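Local coordinates for predicted DNA-binding transcriptional regulator (Aliivibrio fischeri ES114, PDB 7DWN), which probably acts as a LysR-type transcriptional regulator, binding DNA through an N-terminal winged helix-turn-helix domain and controlling transcription as a tetramer, at residues E25-T30 / S35-L40; E9-L14 / E48-K53; S106-M111 / L124-I129. All coordinates share one frame; numbering follows the deposited sequence.

Contact 1 of 3, residues E25-T30 / S35-L40; sequences ELRNVT and SRRIRL
Arg27 and Arg37 bring their guanidinium ends together across the turn of the helix-turn-helix, with Val29 packed beside them. The turn runs from the end of helix 20-26 into helix 31-45, which in LysR relatives is the recognition helix. Arg27 NH2 lies 3.7 Å from Arg37 NH2, at the edge of the Arg37 group and in its plane. The two side chains cross at about a right angle, and their guanidinium planes are 55° apart, so this is a meeting at the edges and not a stack. No hydrogen bond joins the two segments directly.

Val29 supplies the apolar half. Its CG2 touches the Arg37 chain at CD, 4.1 Å away, and also lies over one face of the Arg37 guanidinium. The Val29 side chain takes the rotamer that leaves CG1 between the backbone N and the carbonyl carbon (chi1 68°) and turns CG2 anti to N, which sends CG2 toward the arginine.

One step out, the closeness of two like charges is probably tolerated because both gather round the carboxylate of Asp10 on helix 5-17. Arg27 NE forms a salt bridge with Asp10 OD1, and Arg37 NE with Asp10 OD2, so a single acidic group outside the two segments ties the turn and helix 31-45 to helix 5-17. Both arginine chains bend at chi2 and chi3 on their way to it. Phe34 of helix 31-45 is touched by the side chains of both Arg27 and Val29.

Further back, the chain path that presents Arg27 and Val29 is set by a Schellman motif ending helix 20-26. Asn28 is its C-prime residue, with positive phi (54°); Val29 N bonds to Ala24 O, and Asn28 N makes a weak bond of 3.3 Å to Glu25 O.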
loop_
_atom_site.group_PDB
_atom_site.type_symbol
_atom_site.label_atom_id
_atom_site.label_comp_id
_atom_site.label_asym_id
_atom_site.label_seq_id
_atom_site.Cartn_x
_atom_site.Cartn_y
_atom_site.Cartn_z
ATOM N N GLU A 25 -37.844 5.556 5.451
ATOM C CA GLU A 25 -38.443 4.346 4.897
ATOM C C GLU A 25 -37.374 3.337 4.500
ATOM O O GLU A 25 -37.539 2.130 4.714
ATOM C CB GLU A 25 -39.330 4.689 3.700
ATOM C CG GLU A 25 -40.125 3.503 3.175
ATOM C CD GLU A 25 -41.095 2.951 4.203
ATOM O OE1 GLU A 25 -41.650 3.749 4.987
ATOM O OE2 GLU A 25 -41.299 1.718 4.233
ATOM N N LEU A 26 -36.262 3.812 3.929
ATOM C CA LEU A 26 -35.176 2.901 3.582
ATOM C C LEU A 26 -34.547 2.278 4.821
ATOM O O LEU A 26 -34.025 1.160 4.755
ATOM C CB LEU A 26 -34.110 3.627 2.759
ATOM C CG LEU A 26 -34.223 3.558 1.233
ATOM C CD1 LEU A 26 -35.496 4.229 0.734
ATOM C CD2 LEU A 26 -32.997 4.177 0.582
ATOM N N ARG A 27 -34.594 2.974 5.955
ATOM C CA ARG A 27 -33.961 2.518 7.184
ATOM C C ARG A 27 -34.913 1.766 8.105
ATOM O O ARG A 27 -34.536 1.456 9.240
ATOM C CB ARG A 27 -33.346 3.706 7.928
ATOM C CG ARG A 27 -32.132 4.303 7.236
ATOM C CD ARG A 27 -30.988 3.305 7.204
ATOM N NE ARG A 27 -30.477 3.029 8.543
ATOM C CZ ARG A 27 -29.737 1.971 8.856
ATOM N NH1 ARG A 27 -29.428 1.078 7.925
ATOM N NH2 ARG A 27 -29.313 1.802 10.101
ATOM N N ASN A 28 -36.129 1.467 7.643
ATOM C CA ASN A 28 -37.121 0.736 8.436
ATOM C C ASN A 28 -37.356 1.412 9.785
ATOM O O ASN A 28 -37.461 0.757 10.824
ATOM C CB ASN A 28 -36.706 -0.724 8.625
ATOM C CG ASN A 28 -36.546 -1.460 7.310
ATOM O OD1 ASN A 28 -37.346 -1.291 6.390
ATOM N ND2 ASN A 28 -35.507 -2.281 7.214
ATOM N N VAL A 29 -37.437 2.741 9.768
ATOM C CA VAL A 29 -37.574 3.533 10.981
ATOM C C VAL A 29 -38.624 4.611 10.745
ATOM O O VAL A 29 -38.858 5.041 9.611
ATOM C CB VAL A 29 -36.221 4.150 11.410
ATOM C CG1 VAL A 29 -35.774 5.209 10.414
ATOM C CG2 VAL A 29 -36.296 4.717 12.824
ATOM N N THR A 30 -39.272 5.032 11.829
ATOM C CA THR A 30 -40.270 6.088 11.755
ATOM C C THR A 30 -39.626 7.405 11.331
ATOM O O THR A 30 -38.427 7.626 11.519
ATOM C CB THR A 30 -40.964 6.246 13.111
ATOM O OG1 THR A 30 -41.138 4.956 13.710
ATOM C CG2 THR A 30 -42.325 6.891 12.943
ATOM N N SER A 35 -35.494 11.512 12.079
ATOM C CA SER A 35 -35.047 12.883 12.305
ATOM C C SER A 35 -34.324 13.004 13.642
ATOM O O SER A 35 -33.284 13.669 13.738
ATOM C CB SER A 35 -36.235 13.843 12.237
ATOM O OG SER A 35 -35.809 15.189 12.355
ATOM N N ARG A 36 -34.839 12.333 14.677
ATOM C CA ARG A 36 -34.202 12.380 15.989
ATOM C C ARG A 36 -32.844 11.686 15.976
ATOM O O ARG A 36 -31.906 12.141 16.638
ATOM C CB ARG A 36 -35.120 11.752 17.039
ATOM C CG ARG A 36 -34.582 11.827 18.457
ATOM C CD ARG A 36 -34.379 13.268 18.899
ATOM N NE ARG A 36 -33.880 13.351 20.269
ATOM C CZ ARG A 36 -33.551 14.486 20.877
ATOM N NH1 ARG A 36 -33.665 15.640 20.235
ATOM N NH2 ARG A 36 -33.105 14.465 22.126
ATOM N N ARG A 37 -32.715 10.587 15.228
ATOM C CA ARG A 37 -31.421 9.915 15.131
ATOM C C ARG A 37 -30.387 10.809 14.456
ATOM O O ARG A 37 -29.241 10.909 14.918
ATOM C CB ARG A 37 -31.566 8.590 14.376
ATOM C CG ARG A 37 -32.138 7.450 15.214
ATOM C CD ARG A 37 -32.941 6.479 14.357
ATOM N NE ARG A 37 -32.116 5.739 13.405
ATOM C CZ ARG A 37 -31.955 4.419 13.421
ATOM N NH1 ARG A 37 -32.566 3.682 14.339
ATOM N NH2 ARG A 37 -31.189 3.831 12.512
ATOM N N ILE A 38 -30.776 11.474 13.365
ATOM C CA ILE A 38 -29.856 12.394 12.697
ATOM C C ILE A 38 -29.490 13.548 13.625
ATOM O O ILE A 38 -28.334 13.991 13.670
ATOM C CB ILE A 38 -30.461 12.899 11.373
ATOM C CG1 ILE A 38 -30.657 11.737 10.396
ATOM C CG2 ILE A 38 -29.568 13.961 10.750
ATOM C CD1 ILE A 38 -29.363 11.099 9.936
ATOM N N ARG A 39 -30.466 14.044 14.391
ATOM C CA ARG A 39 -30.198 15.137 15.319
ATOM C C ARG A 39 -29.231 14.708 16.416
ATOM O O ARG A 39 -28.355 15.481 16.822
ATOM C CB ARG A 39 -31.510 15.637 15.923
ATOM C CG ARG A 39 -31.378 16.876 16.792
ATOM C CD ARG A 39 -30.879 18.063 15.986
ATOM N NE ARG A 39 -30.807 19.275 16.796
ATOM C CZ ARG A 39 -31.720 20.240 16.780
ATOM N NH1 ARG A 39 -32.778 20.142 15.989
ATOM N NH2 ARG A 39 -31.572 21.307 17.553
ATOM N N LEU A 40 -29.378 13.476 16.911
ATOM C CA LEU A 40 -28.453 12.964 17.916
ATOM C C LEU A 40 -27.049 12.815 17.344
ATOM O O LEU A 40 -26.059 13.118 18.020
ATOM C CB LEU A 40 -28.956 11.626 18.459
ATOM C CG LEU A 40 -30.204 11.658 19.343
ATOM C CD1 LEU A 40 -30.648 10.248 19.696
ATOM C CD2 LEU A 40 -29.942 12.468 20.601
#

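Contact 2 of 3, residues E9-L14 / E48-K53; sequences EDFLVL and ELVDRK
Phe11, on the first helix of the winged helix-turn-helix domain, packs against Leu49 and Val50 where the chain enters the wing. From its CB the side chain leaves with CG anti to the backbone N (chi1 -179°), which carries the ring toward 48-53. Towards the end of the ring, CE1 makes the closest contacts: it lies 3.6 Å from Leu49 CB and 3.9 Å from Val50 CG2. Next along, CZ sits 4.0 Å from Leu49 CB, while Leu49 O comes to the ring edge in its plane. Leu49 CD1 stands over one face, offset toward the rim.

Val50 CG2 is shared, since Leu14, one turn further along the helix, reaches it with CD2 at 3.8 Å. The four residues are buried, and Phe66 of helix 61-83 packs on both Phe11 and Leu49. Leu49 also touches Ile84 of the second subunit.

Beyond this core, Asp51 pairs with Glu58 through backbone bonds in the short, weakly bonded wing strand. Asp51 also opens an Asx turn: its OD1 takes Lys53 N at 3.2 Å and the salt-bridging Lys53 NZ at 2.7 Å, the two nitrogens arriving from opposite faces of the carboxylate plane.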
loop_
_atom_site.group_PDB
_atom_site.type_symbol
_atom_site.label_atom_id
_atom_site.label_comp_id
_atom_site.label_asym_id
_atom_site.label_seq_id
_atom_site.Cartn_x
_atom_site.Cartn_y
_atom_site.Cartn_z
ATOM N N GLU A 9 -25.060 4.933 9.186
ATOM C CA GLU A 9 -25.823 4.444 8.038
ATOM C C GLU A 9 -27.031 5.334 7.746
ATOM O O GLU A 9 -27.353 5.590 6.574
ATOM C CB GLU A 9 -26.251 2.995 8.260
ATOM C CG GLU A 9 -25.220 1.978 7.780
ATOM C CD GLU A 9 -24.954 2.066 6.282
ATOM O OE1 GLU A 9 -25.847 2.522 5.537
ATOM O OE2 GLU A 9 -23.848 1.678 5.848
ATOM N N ASP A 10 -27.715 5.805 8.795
ATOM C CA ASP A 10 -28.790 6.779 8.626
ATOM C C ASP A 10 -28.322 7.961 7.787
ATOM O O ASP A 10 -28.978 8.352 6.813
ATOM C CB ASP A 10 -29.279 7.276 9.992
ATOM C CG ASP A 10 -29.908 6.179 10.830
ATOM O OD1 ASP A 10 -30.429 5.204 10.253
ATOM O OD2 ASP A 10 -29.879 6.292 12.074
ATOM N N PHE A 11 -27.176 8.536 8.158
ATOM C CA PHE A 11 -26.683 9.728 7.483
ATOM C C PHE A 11 -26.264 9.430 6.048
ATOM O O PHE A 11 -26.483 10.255 5.156
ATOM C CB PHE A 11 -25.520 10.333 8.263
ATOM C CG PHE A 11 -24.977 11.585 7.653
ATOM C CD1 PHE A 11 -25.688 12.770 7.731
ATOM C CD2 PHE A 11 -23.762 11.577 6.991
ATOM C CE1 PHE A 11 -25.194 13.929 7.164
ATOM C CE2 PHE A 11 -23.260 12.732 6.422
ATOM C CZ PHE A 11 -23.976 13.910 6.510
ATOM N N LEU A 12 -25.663 8.263 5.800
ATOM C CA LEU A 12 -25.290 7.919 4.429
ATOM C C LEU A 12 -26.524 7.806 3.534
ATOM O O LEU A 12 -26.553 8.344 2.414
ATOM C CB LEU A 12 -24.482 6.618 4.408
ATOM C CG LEU A 12 -23.084 6.672 5.031
ATOM C CD1 LEU A 12 -22.480 5.278 5.139
ATOM C CD2 LEU A 12 -22.170 7.587 4.228
ATOM N N VAL A 13 -27.563 7.119 4.017
ATOM C CA VAL A 13 -28.788 6.990 3.230
ATOM C C VAL A 13 -29.420 8.359 2.997
ATOM O O VAL A 13 -29.857 8.678 1.881
ATOM C CB VAL A 13 -29.766 6.018 3.913
ATOM C CG1 VAL A 13 -31.113 6.044 3.213
ATOM C CG2 VAL A 13 -29.193 4.608 3.915
ATOM N N LEU A 14 -29.472 9.190 4.044
ATOM C CA LEU A 14 -30.018 10.535 3.896
ATOM C C LEU A 14 -29.229 11.343 2.875
ATOM O O LEU A 14 -29.806 12.123 2.110
ATOM C CB LEU A 14 -30.031 11.248 5.248
ATOM C CG LEU A 14 -30.538 12.691 5.251
ATOM C CD1 LEU A 14 -32.019 12.738 4.907
ATOM C CD2 LEU A 14 -30.272 13.349 6.595
ATOM N N GLU A 48 -24.165 20.906 12.782
ATOM C CA GLU A 48 -25.288 20.629 11.899
ATOM C C GLU A 48 -24.756 20.015 10.611
ATOM O O GLU A 48 -24.041 20.675 9.849
ATOM C CB GLU A 48 -26.066 21.912 11.612
ATOM C CG GLU A 48 -26.408 22.724 12.848
ATOM C CD GLU A 48 -27.089 24.036 12.509
ATOM O OE1 GLU A 48 -28.295 24.018 12.180
ATOM O OE2 GLU A 48 -26.412 25.085 12.562
ATOM N N LEU A 49 -25.090 18.751 10.371
ATOM C CA LEU A 49 -24.629 18.050 9.182
ATOM C C LEU A 49 -25.550 18.242 7.987
ATOM O O LEU A 49 -25.169 17.881 6.868
ATOM C CB LEU A 49 -24.488 16.551 9.474
ATOM C CG LEU A 49 -23.576 16.168 10.641
ATOM C CD1 LEU A 49 -23.605 14.665 10.876
ATOM C CD2 LEU A 49 -22.155 16.648 10.390
ATOM N N VAL A 50 -26.732 18.815 8.191
ATOM C CA VAL A 50 -27.779 18.829 7.175
ATOM C C VAL A 50 -28.613 20.089 7.349
ATOM O O VAL A 50 -28.936 20.485 8.473
ATOM C CB VAL A 50 -28.647 17.553 7.273
ATOM C CG1 VAL A 50 -30.087 17.837 6.884
ATOM C CG2 VAL A 50 -28.067 16.442 6.411
ATOM N N ASP A 51 -28.955 20.725 6.230
ATOM C CA ASP A 51 -29.903 21.836 6.223
ATOM C C ASP A 51 -31.302 21.260 6.034
ATOM O O ASP A 51 -31.630 20.746 4.959
ATOM C CB ASP A 51 -29.562 22.839 5.123
ATOM C CG ASP A 51 -30.415 24.096 5.191
ATOM O OD1 ASP A 51 -31.230 24.222 6.130
ATOM O OD2 ASP A 51 -30.271 24.962 4.303
ATOM N N ARG A 52 -32.124 21.346 7.078
ATOM C CA ARG A 52 -33.458 20.762 7.074
ATOM C C ARG A 52 -34.522 21.678 6.485
ATOM O O ARG A 52 -35.639 21.215 6.229
ATOM C CB ARG A 52 -33.871 20.381 8.499
ATOM C CG ARG A 52 -33.021 19.302 9.135
ATOM C CD ARG A 52 -33.375 19.143 10.603
ATOM N NE ARG A 52 -32.676 18.021 11.218
ATOM C CZ ARG A 52 -31.419 18.069 11.645
ATOM N NH1 ARG A 52 -30.715 19.186 11.520
ATOM N NH2 ARG A 52 -30.863 16.997 12.194
ATOM N N LYS A 53 -34.213 22.953 6.265
ATOM C CA LYS A 53 -35.201 23.934 5.838
ATOM C C LYS A 53 -35.336 24.037 4.325
ATOM O O LYS A 53 -36.052 24.918 3.839
ATOM C CB LYS A 53 -34.850 25.309 6.412
ATOM C CG LYS A 53 -34.824 25.364 7.929
ATOM C CD LYS A 53 -34.335 26.715 8.426
ATOM C CE LYS A 53 -32.839 26.701 8.707
ATOM N NZ LYS A 53 -32.013 26.397 7.505
#

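Contact 3 of 3, residues S106-M111 / L124-I129; sequences SLIPKM and LSVEAI
Ile108 packs its side chain onto Val126 and Leu124, holding helix 101-114 against strand 123-128 in a beta-alpha-beta unit of the LysR substrate-binding domain, of periplasmic-binding-protein fold.

The direct contact is wholly apolar. Ile108 CG1 is the touching atom: it lies 3.9 Å from Val126 CG2 and 4.2 Å from Leu124 CD1. The Ile108 and Val126 side chains slide past each other in opposite directions. Val126 directs CG2 at the helix by keeping CG1 anti to its backbone N (chi1 -173°). Leu124 and Val126 both point toward the helix and offer one hydrophobic face to it. Leu147 of strand 145-149, which pairs with strand 94-99, also packs on Ile108. Met111 faces the same way but makes no close contact with 124-129 and touches Val284, Ile287 and Leu288 of helix 279-290.

The backbone hydrogen bonds of the strand go to its neighbours in the sheet, not to the helix. Ser125 and Glu127 bond to strand 94-99, the parallel partner that opens the crossover. In the helix, Pro109 has no N-H to give, and the nitrogens of residues 109 and 110 make no bond to the preceding turn, which leaves a kink; Met111 N resumes the pattern with a bond to Leu107 O.

Intersubunit contacts form the third group. Residues 124 to 126 pair in a parallel ladder with a strand of the third subunit, and Val126 O accepts a hydrogen bond from Ser221 OG of that chain. Phe219 of the third subunit packs on Leu124 and Val126, and its Met226 on Ile108.

With no polar pair between 106-111 and 124-129, their fit probably relies on the shape and burial of apolar side chains, while the strand's backbone is left to build a sheet that continues into the third subunit.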
loop_
_atom_site.group_PDB
_atom_site.type_symbol
_atom_site.label_atom_id
_atom_site.label_comp_id
_atom_site.label_asym_id
_atom_site.label_seq_id
_atom_site.Cartn_x
_atom_site.Cartn_y
_atom_site.Cartn_z
ATOM N N SER A 106 -1.806 -34.957 5.442
ATOM C CA SER A 106 -1.106 -36.053 6.101
ATOM C C SER A 106 -1.160 -35.934 7.619
ATOM O O SER A 106 -1.353 -36.939 8.315
ATOM C CB SER A 106 0.349 -36.111 5.628
ATOM O OG SER A 106 1.065 -37.137 6.294
ATOM N N LEU A 107 -0.997 -34.723 8.149
ATOM C CA LEU A 107 -0.818 -34.491 9.579
ATOM C C LEU A 107 -2.111 -34.165 10.316
ATOM O O LEU A 107 -2.293 -34.623 11.448
ATOM C CB LEU A 107 0.183 -33.351 9.802
ATOM C CG LEU A 107 1.584 -33.507 9.202
ATOM C CD1 LEU A 107 2.496 -32.372 9.649
ATOM C CD2 LEU A 107 2.177 -34.854 9.576
ATOM N N ILE A 108 -3.013 -33.375 9.719
ATOM C CA ILE A 108 -4.186 -32.905 10.462
ATOM C C ILE A 108 -5.089 -34.043 10.913
ATOM O O ILE A 108 -5.611 -33.972 12.031
ATOM C CB ILE A 108 -4.926 -31.828 9.655
ATOM C CG1 ILE A 108 -4.399 -30.437 10.015
ATOM C CG2 ILE A 108 -6.427 -31.894 9.903
ATOM C CD1 ILE A 108 -3.005 -30.144 9.516
ATOM N N PRO A 109 -5.339 -35.098 10.124
ATOM C CA PRO A 109 -6.179 -36.194 10.653
ATOM C C PRO A 109 -5.607 -36.866 11.896
ATOM O O PRO A 109 -6.358 -37.141 12.846
ATOM C CB PRO A 109 -6.282 -37.165 9.464
ATOM C CG PRO A 109 -5.252 -36.707 8.461
ATOM C CD PRO A 109 -5.127 -35.237 8.673
ATOM N N LYS A 110 -4.299 -37.135 11.924
ATOM C CA LYS A 110 -3.691 -37.733 13.110
ATOM C C LYS A 110 -3.778 -36.797 14.316
ATOM O O LYS A 110 -4.092 -37.235 15.429
ATOM C CB LYS A 110 -2.239 -38.109 12.806
ATOM C CG LYS A 110 -2.090 -39.036 11.600
ATOM C CD LYS A 110 -0.634 -39.313 11.272
ATOM C CE LYS A 110 0.103 -38.030 10.938
ATOM N NZ LYS A 110 1.312 -38.287 10.112
ATOM N N MET A 111 -3.505 -35.507 14.111
ATOM C CA MET A 111 -3.703 -34.506 15.160
ATOM C C MET A 111 -5.143 -34.503 15.660
ATOM O O MET A 111 -5.399 -34.409 16.869
ATOM C CB MET A 111 -3.344 -33.128 14.609
ATOM C CG MET A 111 -2.408 -32.293 15.446
ATOM S SD MET A 111 -2.173 -30.699 14.641
ATOM C CE MET A 111 -1.883 -31.222 12.951
ATOM N N LEU A 124 -9.723 -26.504 14.705
ATOM C CA LEU A 124 -8.729 -26.106 13.718
ATOM C C LEU A 124 -9.388 -25.349 12.573
ATOM O O LEU A 124 -10.479 -25.711 12.121
ATOM C CB LEU A 124 -7.994 -27.326 13.159
ATOM C CG LEU A 124 -7.273 -28.264 14.128
ATOM C CD1 LEU A 124 -6.745 -29.480 13.383
ATOM C CD2 LEU A 124 -6.144 -27.537 14.839
ATOM N N SER A 125 -8.718 -24.299 12.105
ATOM C CA SER A 125 -9.053 -23.632 10.849
ATOM C C SER A 125 -7.809 -23.727 9.974
ATOM O O SER A 125 -6.856 -22.965 10.160
ATOM C CB SER A 125 -9.473 -22.184 11.073
ATOM O OG SER A 125 -9.451 -21.461 9.855
ATOM N N VAL A 126 -7.813 -24.668 9.034
ATOM C CA VAL A 126 -6.633 -25.000 8.243
ATOM C C VAL A 126 -6.789 -24.401 6.853
ATOM O O VAL A 126 -7.709 -24.761 6.110
ATOM C CB VAL A 126 -6.417 -26.518 8.167
ATOM C CG1 VAL A 126 -5.093 -26.826 7.487
ATOM C CG2 VAL A 126 -6.464 -27.125 9.561
ATOM N N GLU A 127 -5.886 -23.494 6.498
ATOM C CA GLU A 127 -5.871 -22.867 5.186
ATOM C C GLU A 127 -4.567 -23.201 4.476
ATOM O O GLU A 127 -3.511 -23.291 5.110
ATOM C CB GLU A 127 -6.040 -21.349 5.296
ATOM C CG GLU A 127 -7.420 -20.918 5.772
ATOM C CD GLU A 127 -8.492 -21.129 4.718
ATOM O OE1 GLU A 127 -8.311 -20.642 3.581
ATOM O OE2 GLU A 127 -9.510 -21.787 5.025
ATOM N N ALA A 128 -4.650 -23.388 3.159
ATOM C CA ALA A 128 -3.468 -23.714 2.373
ATOM C C ALA A 128 -2.460 -22.571 2.425
ATOM O O ALA A 128 -2.821 -21.395 2.520
ATOM C CB ALA A 128 -3.852 -24.018 0.925
ATOM N N ILE A 129 -1.185 -22.931 2.359
ATOM C CA ILE A 129 -0.100 -21.974 2.540
ATOM C C ILE A 129 0.113 -21.179 1.258
ATOM O O ILE A 129 -0.173 -21.646 0.149
ATOM C CB ILE A 129 1.188 -22.709 2.969
ATOM C CG1 ILE A 129 2.277 -21.716 3.377
ATOM C CG2 ILE A 129 1.689 -23.609 1.851
ATOM C CD1 ILE A 129 3.638 -22.346 3.568
#

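Overall arrangement
From the N terminus, helix 5-17 opens contact 2, which closes only when residues 48-53 return to it at the wing. Contact 1 falls within that long loop and closes a much shorter one, joining 25-30 to 35-40 across the turn of the helix-turn-helix. The centres of contacts 1 and 2 lie about 10 Å apart, and the two touch: Ile38 CG2, for instance, packs 3.6 Å from Arg52 NH2. Together they tie three helices and the wing into the DNA-binding domain. Contact 3 comes later in series, within the substrate-binding domain, joining a helix to a sheet strand; its centre lies about 48 Å from that of contact 1 and about 50 Å from that of contact 2.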